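PDB 2OTM: endoribonuclease L-PSP/chorismate mutase-like domain-containing protein from Shewanella oneidensis, which is of unknown function but belongs to the YjgF-like family and may act as an endoribonuclease. Local coordinates for residues 35-40 with 78-83; 42-47 with 144-149; 67-72 with 111-116; 91-96 with 122-127; 97-102 with 133-138. All coordinates share one frame; numbering follows the deposited sequence.

Contact 1 (35-40 with 78-83)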
# COMPACT_ATOMS: atom_id res chain seq x y z
N SER B 35 12.80 6.93 12.45
CA SER B 35 13.01 8.15 11.68
C SER B 35 11.99 8.32 10.53
O SER B 35 12.11 9.24 9.73
CB SER B 35 14.41 8.12 11.09
OG SER B 35 14.50 7.09 10.10
N GLN B 36 10.96 7.47 10.50
CA GLN B 36 10.00 7.44 9.40
C GLN B 36 8.68 8.05 9.84
O GLN B 36 8.06 7.57 10.77
CB GLN B 36 9.79 6.00 8.93
CG GLN B 36 11.05 5.38 8.37
CD GLN B 36 10.96 3.89 8.17
OE1 GLN B 36 11.78 3.16 8.69
NE2 GLN B 36 9.97 3.43 7.43
N LEU B 37 8.29 9.12 9.17
CA LEU B 37 7.05 9.83 9.40
C LEU B 37 6.13 9.53 8.22
O LEU B 37 6.54 9.68 7.07
CB LEU B 37 7.36 11.33 9.46
CG LEU B 37 6.23 12.36 9.47
CD1 LEU B 37 5.36 12.23 10.65
CD2 LEU B 37 6.86 13.74 9.46
N MSE B 38 4.91 9.09 8.50
CA MSE B 38 3.99 8.73 7.44
C MSE B 38 2.63 9.35 7.70
O MSE B 38 2.13 9.32 8.81
CB MSE B 38 3.90 7.23 7.32
CG MSE B 38 3.45 6.53 8.56
SE MSE B 38 3.91 4.68 8.46
CE MSE B 38 5.78 4.79 8.59
N THR B 39 2.03 9.91 6.65
CA THR B 39 0.70 10.50 6.79
C THR B 39 -0.40 9.44 6.59
O THR B 39 -0.17 8.37 6.02
CB THR B 39 0.49 11.65 5.79
OG1 THR B 39 0.32 11.13 4.46
CG2 THR B 39 1.67 12.59 5.85
N SER B 40 -1.60 9.77 7.06
CA SER B 40 -2.82 9.11 6.63
C SER B 40 -3.23 9.83 5.33
O SER B 40 -2.48 10.62 4.78
CB SER B 40 -3.89 9.20 7.70
OG SER B 40 -3.51 8.42 8.82
N ALA B 78 1.29 20.34 4.14
CA ALA B 78 0.78 21.03 5.32
C ALA B 78 0.80 20.09 6.53
O ALA B 78 1.16 20.49 7.64
CB ALA B 78 -0.63 21.62 5.05
N GLN B 79 0.45 18.83 6.30
CA GLN B 79 0.43 17.86 7.38
C GLN B 79 1.85 17.63 7.91
O GLN B 79 2.06 17.56 9.11
CB GLN B 79 -0.14 16.54 6.85
CG GLN B 79 -0.29 15.45 7.91
CD GLN B 79 -1.31 15.84 8.92
OE1 GLN B 79 -2.50 15.77 8.64
NE2 GLN B 79 -0.86 16.30 10.09
N LEU B 80 2.80 17.55 7.00
CA LEU B 80 4.20 17.32 7.37
C LEU B 80 4.72 18.52 8.14
O LEU B 80 5.45 18.35 9.13
CB LEU B 80 5.07 17.08 6.13
CG LEU B 80 4.80 15.80 5.33
CD1 LEU B 80 5.72 15.77 4.13
CD2 LEU B 80 4.96 14.55 6.20
N LYS B 81 4.35 19.72 7.71
CA LYS B 81 4.81 20.92 8.40
C LYS B 81 4.29 20.99 9.83
O LYS B 81 4.98 21.46 10.74
CB LYS B 81 4.39 22.19 7.67
CG LYS B 81 4.88 23.47 8.39
CD LYS B 81 5.23 24.58 7.44
CE LYS B 81 5.57 25.87 8.20
NZ LYS B 81 6.98 25.94 8.71
N GLN B 82 3.04 20.55 10.01
CA GLN B 82 2.47 20.49 11.34
C GLN B 82 3.22 19.52 12.22
O GLN B 82 3.46 19.80 13.39
CB GLN B 82 1.00 20.11 11.27
CG GLN B 82 0.24 20.35 12.55
CD GLN B 82 -1.10 19.64 12.54
OE1 GLN B 82 -2.15 20.28 12.57
NE2 GLN B 82 -1.08 18.31 12.45
N ALA B 83 3.60 18.38 11.67
CA ALA B 83 4.34 17.39 12.39
C ALA B 83 5.77 17.83 12.74
O ALA B 83 6.22 17.57 13.85
CB ALA B 83 4.39 16.11 11.60
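L37 and T39, alternate residues of strand 36-39 on the same side of it, meet L80, A83 and Q79 of the helix segment 78-83 through carbon atoms alone. The apolar part centres on L80 CD2, which lies 3.9 Å from L37 CD2 and 3.8 Å from T39 CG2, so one methyl is shared by two strand residues. L37 CD2 also reaches A83 CB at 4.0 Å. A chi1 of 170° sets L37 CG anti to the backbone N, on the helix side, and the methyls it carries meet L80 and A83. T39 splits its roles: CG2 packs on L80 and on the CG of Q79, whereas OG1 bonds to S40 O at 2.9 Å and is also hydrogen-bonded with L150 N. A serine in place of T39 would probably keep the hydroxyl bonds but open a gap beside L80 CD2 and Q79 CG, since CG2 is what meets them. The axes of strand 36-39 and helix segment 78-83 approach to 9.4 Å at 135°. Strand 36-39 runs between 30-33 and 146-153, and helix 62-84 packs against this part of the sheet, with Q79 touching Y30 and L80 touching L150.

Contact 2 (42-47 with 144-149)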
# COMPACT_ATOMS: atom_id res chain seq x y z
N GLN B 42 -4.56 12.11 2.39
CA GLN B 42 -4.68 13.56 2.22
C GLN B 42 -5.45 13.86 0.95
O GLN B 42 -5.22 13.25 -0.07
CB GLN B 42 -3.30 14.20 2.13
CG GLN B 42 -2.43 13.89 3.31
CD GLN B 42 -2.84 14.63 4.56
OE1 GLN B 42 -3.17 15.81 4.51
NE2 GLN B 42 -2.81 13.94 5.69
N PHE B 43 -6.40 14.78 1.06
CA PHE B 43 -7.38 15.07 0.01
C PHE B 43 -7.11 16.41 -0.64
O PHE B 43 -6.47 17.30 -0.03
CB PHE B 43 -8.76 15.17 0.66
CG PHE B 43 -9.25 13.88 1.25
CD1 PHE B 43 -8.93 13.52 2.56
CD2 PHE B 43 -10.06 13.04 0.51
CE1 PHE B 43 -9.39 12.32 3.10
CE2 PHE B 43 -10.52 11.84 1.04
CZ PHE B 43 -10.18 11.48 2.34
N PRO B 44 -7.66 16.63 -1.83
CA PRO B 44 -7.53 17.91 -2.50
C PRO B 44 -8.55 18.97 -2.02
O PRO B 44 -9.54 19.28 -2.69
CB PRO B 44 -7.72 17.55 -3.98
CG PRO B 44 -8.63 16.43 -3.98
CD PRO B 44 -8.40 15.66 -2.66
N TYR B 45 -8.26 19.49 -0.84
CA TYR B 45 -9.03 20.51 -0.19
C TYR B 45 -8.47 21.87 -0.48
O TYR B 45 -7.27 22.07 -0.46
CB TYR B 45 -8.95 20.38 1.33
CG TYR B 45 -9.82 19.31 1.93
CD1 TYR B 45 -11.20 19.41 1.89
CD2 TYR B 45 -9.27 18.24 2.63
CE1 TYR B 45 -12.01 18.45 2.45
CE2 TYR B 45 -10.08 17.27 3.20
CZ TYR B 45 -11.45 17.39 3.10
OH TYR B 45 -12.26 16.46 3.68
N LEU B 46 -9.36 22.82 -0.70
CA LEU B 46 -8.97 24.20 -0.82
C LEU B 46 -10.00 25.01 -0.04
O LEU B 46 -11.20 24.89 -0.30
CB LEU B 46 -8.97 24.60 -2.29
CG LEU B 46 -8.71 26.08 -2.62
CD1 LEU B 46 -7.25 26.47 -2.35
CD2 LEU B 46 -9.11 26.36 -4.07
N GLN B 47 -9.54 25.79 0.92
CA GLN B 47 -10.44 26.56 1.78
C GLN B 47 -11.53 25.68 2.39
O GLN B 47 -12.70 26.06 2.41
CB GLN B 47 -11.08 27.68 0.96
CG GLN B 47 -10.09 28.66 0.36
CD GLN B 47 -9.43 29.53 1.42
OE1 GLN B 47 -9.94 29.66 2.54
NE2 GLN B 47 -8.29 30.12 1.07
N SER B 144 -13.91 11.57 -3.31
CA SER B 144 -12.74 12.29 -3.78
C SER B 144 -12.19 11.70 -5.07
O SER B 144 -12.19 10.49 -5.27
CB SER B 144 -11.65 12.28 -2.71
OG SER B 144 -10.56 13.14 -3.05
N LEU B 145 -11.68 12.54 -5.95
CA LEU B 145 -10.99 12.05 -7.13
C LEU B 145 -9.69 11.34 -6.76
O LEU B 145 -9.29 10.38 -7.42
CB LEU B 145 -10.70 13.18 -8.08
CG LEU B 145 -9.85 12.88 -9.30
CD1 LEU B 145 -10.58 11.89 -10.21
CD2 LEU B 145 -9.62 14.21 -9.96
N CYS B 146 -9.04 11.79 -5.69
CA CYS B 146 -7.77 11.24 -5.34
C CYS B 146 -7.46 11.30 -3.86
O CYS B 146 -8.09 12.05 -3.09
CB CYS B 146 -6.65 11.94 -6.11
SG CYS B 146 -6.38 13.69 -5.69
N LEU B 147 -6.48 10.51 -3.48
CA LEU B 147 -5.95 10.51 -2.13
C LEU B 147 -4.44 10.35 -2.21
O LEU B 147 -3.93 9.50 -2.98
CB LEU B 147 -6.61 9.34 -1.40
CG LEU B 147 -6.85 9.16 0.08
CD1 LEU B 147 -7.53 10.35 0.73
CD2 LEU B 147 -7.70 7.88 0.21
N VAL B 148 -3.71 11.09 -1.38
CA VAL B 148 -2.26 11.06 -1.40
C VAL B 148 -1.74 10.75 0.00
O VAL B 148 -2.29 11.24 1.00
CB VAL B 148 -1.70 12.44 -1.93
CG1 VAL B 148 -0.25 12.63 -1.60
CG2 VAL B 148 -1.96 12.56 -3.45
N TYR B 149 -0.69 9.93 0.06
CA TYR B 149 0.01 9.58 1.27
C TYR B 149 1.50 9.84 1.04
O TYR B 149 2.05 9.44 0.02
CB TYR B 149 -0.15 8.10 1.60
CG TYR B 149 -1.55 7.65 1.85
CD1 TYR B 149 -2.44 7.42 0.81
CD2 TYR B 149 -1.98 7.39 3.14
CE1 TYR B 149 -3.75 7.00 1.06
CE2 TYR B 149 -3.30 6.97 3.42
CZ TYR B 149 -4.18 6.78 2.36
OH TYR B 149 -5.45 6.34 2.64
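F43 and L147 form the apolar centre of this contact: L147 CD1 stands over one face of the F43 ring, 3.4 Å from the centroid and 16° off the normal, a close CH-pi contact displaced toward the rim at CZ. The two side chains run side by side in the same direction. S144 CB lies in the ring plane at the edge, where it is 3.7 Å from F43 CD2. P44 adds a second apolar touch, its CG 3.9 Å from C146 SG, while its CD meets S144 OG. A pair of backbone bonds belongs to the same first shell and sets the register: Q42 N donates to V148 O at 2.8 Å, and V148 N donates to Q42 O at 2.9 Å. L147 CA also approaches Q42 O in a CA-H...O contact.

Behind these lie the groups that position them. S144 OG, anti to the backbone N (chi1 -172°), donates to C146 O at 2.7 Å, a bond within segment 144-149 that holds the hydroxyl against P44 CD and beside the F43 edge. Further out, L50 of strand 49-50 touches F43, P44 and S144, and V148 packs on A72 and T73 of helix 62-84. An acetate ion, probably from the crystallisation liquor, lies about 4 Å from the F43 side chain.

Q42 and V148 thus make an isolated antiparallel bridge of the hydrogen-bonded type, after which the chain departs through an inverse gamma turn centred on P44. This is a short extension beside strand 146-153 of the main sheet, rather than a full strand pairing.

Contact 3 (67-72 with 111-116)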
# COMPACT_ATOMS: atom_id res chain seq x y z
N ALA B 67 -3.88 18.56 -11.42
CA ALA B 67 -4.14 19.67 -10.48
C ALA B 67 -4.66 19.13 -9.15
O ALA B 67 -4.27 19.62 -8.06
CB ALA B 67 -5.14 20.63 -11.11
N ALA B 68 -5.50 18.08 -9.22
CA ALA B 68 -6.03 17.48 -8.01
C ALA B 68 -4.95 16.83 -7.16
O ALA B 68 -4.92 17.00 -5.95
CB ALA B 68 -7.09 16.46 -8.35
N CYS B 69 -4.06 16.08 -7.80
CA CYS B 69 -2.98 15.43 -7.05
C CYS B 69 -1.99 16.42 -6.50
O CYS B 69 -1.40 16.19 -5.43
CB CYS B 69 -2.28 14.42 -7.92
SG CYS B 69 -3.34 13.00 -8.35
N ARG B 70 -1.81 17.51 -7.23
CA ARG B 70 -0.98 18.62 -6.74
C ARG B 70 -1.60 19.21 -5.47
O ARG B 70 -0.90 19.45 -4.47
CB ARG B 70 -0.81 19.67 -7.84
CG ARG B 70 0.06 20.87 -7.50
CD ARG B 70 0.18 21.82 -8.71
NE ARG B 70 0.85 23.09 -8.37
CZ ARG B 70 2.17 23.32 -8.45
NH1 ARG B 70 3.02 22.38 -8.83
NH2 ARG B 70 2.66 24.51 -8.13
N LEU B 71 -2.91 19.47 -5.48
CA LEU B 71 -3.58 20.06 -4.33
C LEU B 71 -3.59 19.11 -3.12
O LEU B 71 -3.37 19.53 -1.99
CB LEU B 71 -5.00 20.49 -4.69
CG LEU B 71 -5.81 21.26 -3.66
CD1 LEU B 71 -5.06 22.49 -3.09
CD2 LEU B 71 -7.18 21.60 -4.27
N ALA B 72 -3.87 17.82 -3.36
CA ALA B 72 -3.78 16.82 -2.27
C ALA B 72 -2.38 16.77 -1.66
O ALA B 72 -2.21 16.61 -0.43
CB ALA B 72 -4.19 15.43 -2.82
N LYS B 111 0.01 10.20 -15.29
CA LYS B 111 0.24 11.60 -15.60
C LYS B 111 -0.45 12.49 -14.58
O LYS B 111 0.12 13.49 -14.19
CB LYS B 111 -0.27 11.95 -16.99
CG LYS B 111 0.47 11.24 -18.10
N ALA B 112 -1.63 12.08 -14.10
CA ALA B 112 -2.31 12.78 -13.02
C ALA B 112 -1.49 12.75 -11.74
O ALA B 112 -1.29 13.78 -11.11
CB ALA B 112 -3.73 12.20 -12.75
N LEU B 113 -0.97 11.58 -11.38
CA LEU B 113 -0.16 11.46 -10.17
C LEU B 113 1.16 12.24 -10.22
O LEU B 113 1.73 12.59 -9.18
CB LEU B 113 0.08 10.00 -9.78
CG LEU B 113 0.61 9.78 -8.36
CD1 LEU B 113 -0.26 10.41 -7.28
CD2 LEU B 113 0.89 8.31 -8.08
N ASP B 114 1.63 12.54 -11.43
CA ASP B 114 2.76 13.45 -11.59
C ASP B 114 2.47 14.82 -11.00
O ASP B 114 3.40 15.55 -10.72
CB ASP B 114 3.16 13.62 -13.06
CG ASP B 114 4.00 12.46 -13.59
OD1 ASP B 114 4.61 11.73 -12.78
OD2 ASP B 114 4.01 12.30 -14.83
N GLY B 115 1.20 15.19 -10.81
CA GLY B 115 0.88 16.44 -10.10
C GLY B 115 1.47 16.41 -8.69
O GLY B 115 1.95 17.42 -8.18
N ALA B 116 1.40 15.24 -8.04
CA ALA B 116 2.03 15.03 -6.75
C ALA B 116 3.55 14.98 -6.88
O ALA B 116 4.25 15.69 -6.19
CB ALA B 116 1.51 13.72 -6.09
O HOH W 1 2.56 19.66 -9.58
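A knob-into-hole contact joins the two helices here, with C69 of helix 62-84 as the knob and A112, L113, G115 and A116 of helix 109-124 around it. C69 CB lies 3.4 Å from A112 O, and its SG, anti to the carbonyl carbon (chi1 -68°), comes within 4.2 Å of L113 CD1. A116 CB closes another side of the hole at 4.3 Å from C69 CB. The segment axes run in the same general direction, 28° apart, and approach to 6.4 Å. Such a close pair of helices depends on small residues: R70 CA and G115 CA are only 4.4 Å apart, and a CB on G115 would point toward helix 62-84 and crowd R70 N and C69 CB. Both helices lie on one side of the sheet in the chorismate-mutase-like alpha/beta fold of YjgF-family subunits, and C69 and A112 reach L100 of strand 92-100 beneath them. At the other margin R70 CA makes a CA-H...O contact with G115 O. The extended R70 side chain carries NH1 to a water, 2.9 Å away in the guanidinium plane, and that water donates to G115 O at 2.7 Å. The same NH1 forms a salt bridge with E122, about two turns further along helix 109-124.

Contact 4 (91-96 with 122-127)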
# COMPACT_ATOMS: atom_id res chain seq x y z
N LYS B 91 14.70 15.04 5.92
CA LYS B 91 15.85 14.58 5.15
C LYS B 91 15.47 14.18 3.73
O LYS B 91 16.17 14.48 2.79
CB LYS B 91 16.51 13.40 5.83
CG LYS B 91 17.18 13.79 7.12
CD LYS B 91 17.96 12.62 7.72
CE LYS B 91 18.69 13.05 9.00
NZ LYS B 91 19.72 12.07 9.42
N GLN B 92 14.34 13.49 3.59
CA GLN B 92 13.82 13.11 2.27
C GLN B 92 12.38 12.72 2.37
O GLN B 92 11.96 12.19 3.37
CB GLN B 92 14.59 11.92 1.66
CG GLN B 92 14.74 10.72 2.58
CD GLN B 92 15.21 9.43 1.85
OE1 GLN B 92 15.21 9.35 0.61
NE2 GLN B 92 15.59 8.43 2.62
N ILE B 93 11.63 13.03 1.33
CA ILE B 93 10.32 12.44 1.10
C ILE B 93 10.62 11.24 0.24
O ILE B 93 10.81 11.41 -0.97
CB ILE B 93 9.37 13.36 0.30
CG1 ILE B 93 9.25 14.75 0.93
CG2 ILE B 93 7.99 12.67 0.17
CD1 ILE B 93 8.54 14.75 2.18
N TYR B 94 10.76 10.07 0.85
CA TYR B 94 11.28 8.91 0.12
C TYR B 94 10.20 8.13 -0.63
O TYR B 94 10.52 7.30 -1.49
CB TYR B 94 12.05 7.95 1.03
CG TYR B 94 11.27 7.36 2.17
CD1 TYR B 94 10.56 6.19 2.01
CD2 TYR B 94 11.26 7.96 3.43
CE1 TYR B 94 9.86 5.62 3.04
CE2 TYR B 94 10.51 7.40 4.48
CZ TYR B 94 9.85 6.22 4.27
OH TYR B 94 9.13 5.64 5.25
N ARG B 95 8.93 8.37 -0.30
CA ARG B 95 7.84 7.60 -0.91
C ARG B 95 6.55 8.41 -1.00
O ARG B 95 6.18 9.13 -0.07
CB ARG B 95 7.59 6.36 -0.07
CG ARG B 95 6.52 5.41 -0.57
CD ARG B 95 7.09 4.55 -1.59
NE ARG B 95 6.44 3.25 -1.69
CZ ARG B 95 6.93 2.26 -2.43
NH1 ARG B 95 8.04 2.44 -3.11
NH2 ARG B 95 6.31 1.09 -2.49
N LEU B 96 5.91 8.32 -2.17
CA LEU B 96 4.59 8.87 -2.44
C LEU B 96 3.69 7.69 -2.78
O LEU B 96 4.09 6.87 -3.59
CB LEU B 96 4.66 9.78 -3.66
CG LEU B 96 3.37 10.11 -4.43
CD1 LEU B 96 2.42 10.88 -3.50
CD2 LEU B 96 3.70 10.88 -5.74
N GLU B 122 9.55 20.15 -6.84
CA GLU B 122 9.56 21.61 -6.85
C GLU B 122 9.83 22.18 -5.46
O GLU B 122 10.64 23.09 -5.27
CB GLU B 122 8.21 22.10 -7.34
CG GLU B 122 8.01 23.61 -7.40
CD GLU B 122 6.62 23.98 -7.92
OE1 GLU B 122 5.90 23.09 -8.45
OE2 GLU B 122 6.26 25.16 -7.78
N ILE B 123 9.20 21.61 -4.45
CA ILE B 123 9.23 22.18 -3.13
C ILE B 123 10.42 21.67 -2.32
O ILE B 123 11.03 22.45 -1.55
CB ILE B 123 7.90 21.93 -2.38
CG1 ILE B 123 6.73 22.59 -3.13
CG2 ILE B 123 7.93 22.43 -0.91
CD1 ILE B 123 6.91 24.08 -3.45
N PHE B 124 10.77 20.38 -2.46
CA PHE B 124 11.85 19.80 -1.65
C PHE B 124 13.16 19.62 -2.38
O PHE B 124 14.17 19.25 -1.77
CB PHE B 124 11.43 18.48 -1.03
CG PHE B 124 10.37 18.64 0.01
CD1 PHE B 124 9.02 18.65 -0.35
CD2 PHE B 124 10.71 18.87 1.35
CE1 PHE B 124 8.03 18.84 0.61
CE2 PHE B 124 9.73 19.04 2.31
CZ PHE B 124 8.38 19.04 1.94
N GLY B 125 13.16 19.89 -3.68
CA GLY B 125 14.36 19.68 -4.48
C GLY B 125 14.86 18.26 -4.43
O GLY B 125 14.09 17.30 -4.56
N GLU B 126 16.17 18.10 -4.24
CA GLU B 126 16.74 16.77 -4.22
C GLU B 126 16.17 15.95 -3.08
O GLU B 126 16.07 14.74 -3.21
CB GLU B 126 18.28 16.83 -4.13
CG GLU B 126 18.94 17.25 -5.43
CD GLU B 126 18.68 16.27 -6.57
OE1 GLU B 126 19.14 15.11 -6.46
OE2 GLU B 126 18.04 16.65 -7.58
N ALA B 127 15.77 16.60 -1.99
CA ALA B 127 15.12 15.91 -0.87
C ALA B 127 13.70 15.40 -1.21
O ALA B 127 13.11 14.69 -0.42
CB ALA B 127 15.07 16.80 0.35
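A127 and I93 carry most of this contact, with F124 completing it. A127 is held through its backbone carbonyl: I93 N donates to A127 O at 2.8 Å with an N-H...O angle of 162°, the donor sitting nearly along the C=O axis. The same oxygen receives a CA-H...O contact from Q92 CA at 3.2 Å, so two consecutive strand residues converge on it. The methyl of A127 rests 3.5 Å from K91 O. I93 meets F124 at about a right angle. Its CG1, anti to the carbonyl carbon (chi1 -53°), lies over the centre of the F124 ring, 4.1 Å from the centroid and 10° off the normal, a CH-pi contact on one face. F124 ends the helical part of segment 122-127; G125 leaves it with positive phi, and a 3-10 segment that begins at 126 brings A127 to the strand. L120 of helix 109-124 also touches I93, while L87, I90 and P6 also touch F124.

Contact 4 lies within the beta-alpha-beta unit formed by strand 92-100, helix 109-124 and strand 131-136, where the chain leaves the helix and turns back toward the sheet. A single straight backbone bond beside one aliphatic-on-aromatic contact suggests that the main chain does most to fix the turn on the strand, with I93 and F124 adding apolar packing and no charge pair between the segments.

Contact 5 (97-102 with 133-138)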
# COMPACT_ATOMS: atom_id res chain seq x y z
N GLU B 97 2.50 7.60 -2.18
CA GLU B 97 1.53 6.56 -2.57
C GLU B 97 0.21 7.28 -2.84
O GLU B 97 -0.31 8.00 -2.00
CB GLU B 97 1.43 5.42 -1.54
CG GLU B 97 2.83 4.77 -1.26
CD GLU B 97 2.87 3.61 -0.29
OE1 GLU B 97 1.86 3.27 0.38
OE2 GLU B 97 3.98 3.03 -0.18
N GLY B 98 -0.30 7.11 -4.06
CA GLY B 98 -1.50 7.81 -4.51
C GLY B 98 -2.56 6.88 -5.03
O GLY B 98 -2.25 5.88 -5.67
N VAL B 99 -3.82 7.23 -4.76
CA VAL B 99 -4.99 6.52 -5.21
C VAL B 99 -5.86 7.48 -6.00
O VAL B 99 -6.08 8.63 -5.56
CB VAL B 99 -5.88 6.01 -4.04
CG1 VAL B 99 -6.94 5.08 -4.56
CG2 VAL B 99 -5.05 5.32 -2.94
N LEU B 100 -6.35 7.01 -7.13
CA LEU B 100 -7.29 7.76 -7.96
C LEU B 100 -8.49 6.94 -8.31
O LEU B 100 -8.38 5.73 -8.46
CB LEU B 100 -6.62 8.23 -9.27
CG LEU B 100 -5.49 9.26 -9.09
CD1 LEU B 100 -4.12 8.62 -9.15
CD2 LEU B 100 -5.57 10.37 -10.11
N ASN B 101 -9.63 7.59 -8.49
CA ASN B 101 -10.79 6.93 -9.10
C ASN B 101 -10.73 7.23 -10.59
O ASN B 101 -10.74 8.41 -10.97
CB ASN B 101 -12.10 7.47 -8.51
CG ASN B 101 -13.30 6.69 -8.99
OD1 ASN B 101 -13.19 5.77 -9.82
ND2 ASN B 101 -14.47 7.05 -8.48
N VAL B 102 -10.63 6.16 -11.42
CA VAL B 102 -10.31 6.30 -12.84
C VAL B 102 -11.31 5.47 -13.65
O VAL B 102 -11.59 4.31 -13.34
CB VAL B 102 -8.83 5.86 -13.15
CG1 VAL B 102 -8.47 6.06 -14.62
CG2 VAL B 102 -7.86 6.64 -12.27
N MSE B 133 4.02 4.50 -5.46
CA MSE B 133 2.99 3.50 -5.76
C MSE B 133 1.77 4.22 -6.28
O MSE B 133 1.45 5.35 -5.88
CB MSE B 133 2.60 2.71 -4.49
CG MSE B 133 3.74 2.07 -3.77
SE MSE B 133 3.06 0.78 -2.40
CE MSE B 133 2.49 -0.70 -3.48
N ILE B 134 1.04 3.55 -7.16
CA ILE B 134 -0.16 4.14 -7.69
C ILE B 134 -1.24 3.06 -7.71
O ILE B 134 -0.95 1.89 -8.00
CB ILE B 134 0.06 4.69 -9.12
CG1 ILE B 134 -1.15 5.50 -9.54
CG2 ILE B 134 0.31 3.50 -10.12
CD1 ILE B 134 -0.91 6.44 -10.76
N TRP B 135 -2.46 3.45 -7.33
CA TRP B 135 -3.61 2.54 -7.39
C TRP B 135 -4.82 3.27 -7.97
O TRP B 135 -4.90 4.48 -7.88
CB TRP B 135 -4.06 2.05 -6.00
CG TRP B 135 -3.07 1.26 -5.18
CD1 TRP B 135 -2.78 -0.07 -5.25
CD2 TRP B 135 -2.26 1.80 -4.16
NE1 TRP B 135 -1.83 -0.41 -4.28
CE2 TRP B 135 -1.49 0.74 -3.61
CE3 TRP B 135 -2.11 3.09 -3.65
CZ2 TRP B 135 -0.62 0.92 -2.56
CZ3 TRP B 135 -1.24 3.27 -2.61
CH2 TRP B 135 -0.49 2.20 -2.08
N THR B 136 -5.73 2.50 -8.58
CA THR B 136 -7.03 2.99 -8.85
C THR B 136 -8.00 2.22 -7.99
O THR B 136 -7.91 0.98 -7.87
CB THR B 136 -7.41 2.88 -10.35
OG1 THR B 136 -7.36 1.52 -10.76
CG2 THR B 136 -6.43 3.71 -11.20
N ASN B 137 -8.98 2.92 -7.45
CA ASN B 137 -10.03 2.27 -6.66
C ASN B 137 -11.38 2.76 -7.15
O ASN B 137 -11.51 3.93 -7.56
CB ASN B 137 -9.95 2.65 -5.18
CG ASN B 137 -8.78 2.03 -4.41
OD1 ASN B 137 -8.64 2.35 -3.23
ND2 ASN B 137 -7.94 1.17 -5.04
N PRO B 138 -12.40 1.89 -7.12
CA PRO B 138 -13.70 2.27 -7.70
C PRO B 138 -14.52 3.21 -6.84
O PRO B 138 -15.41 3.92 -7.36
CB PRO B 138 -14.42 0.94 -7.83
CG PRO B 138 -13.78 0.05 -6.85
CD PRO B 138 -12.39 0.51 -6.64
O HOH W 2 -15.72 3.66 -9.95
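W135 presents its six-membered ring to E97: OE1 lies in the ring plane at the edge, 3.6 Å from CH2, and the carboxylate plane stands 80° from the ring. M133 CB sits over one face of the indole, 3.9 Å above the plane and toward its rim. V99 CG2 approaches obliquely, 3.8 Å from W135 CE3. E97 and the selenomethionine M133 lie side by side, with OE2 3.3 Å from M133 SE. E97 CG is anti to the carbonyl carbon (chi1 -55°), which lays it alongside M133 CB and CG, while OE2 has its charge partner in R95 and a calcium ion lies about 4 Å from the side chain. An alanine in place of E97 would probably leave R95 without this carboxylate and open a gap beside M133 SE and where OE1 met W135 CH2.

Strands 92-100 and 131-136 are the parallel pair of the beta-alpha-beta unit completed by helix 109-124. The segment axes are 17° apart, and four backbone bonds join the segments, among them L100 N to W135 O at 3.0 Å. E97, V99, M133 and W135 point to one face, which meets other subunits: W135 stacks edge-to-face with W135 of both neighbouring subunits. L100, I134 and T136 point to the other, where helix 109-124 packs. V102 CG2 and T136 CG2 are tight at 3.4 Å. Past the strands, N137 ND2 donates to T136 O at 2.8 Å from above the carbonyl plane, and a water donates to P138 O and weakly to N101 OD1, which also accepts from Q55 NE2.

The five contacts show how one sheet serves both as core and as subunit interface. Contacts 1, 2, 3 and 5 are buried, whereas contact 4 is only partly so. Contacts 1 and 3 share helix 62-84, contacts 3 and 4 share helix 109-124, and contacts 4 and 5 share strand 92-100. Chemistry follows place: helix against strand in contact 1 is purely apolar, helix against helix in contact 3 relies on small residues and a water, contacts 2 and 5 are set by several backbone bonds, and contact 4, at a helix end, combines one such bond with an aliphatic-on-aromatic touch. A probable L147 N to V99 O hydrogen bond ties contact 2 to contact 5, and A116 packing on L96 ties contact 3 to contact 4.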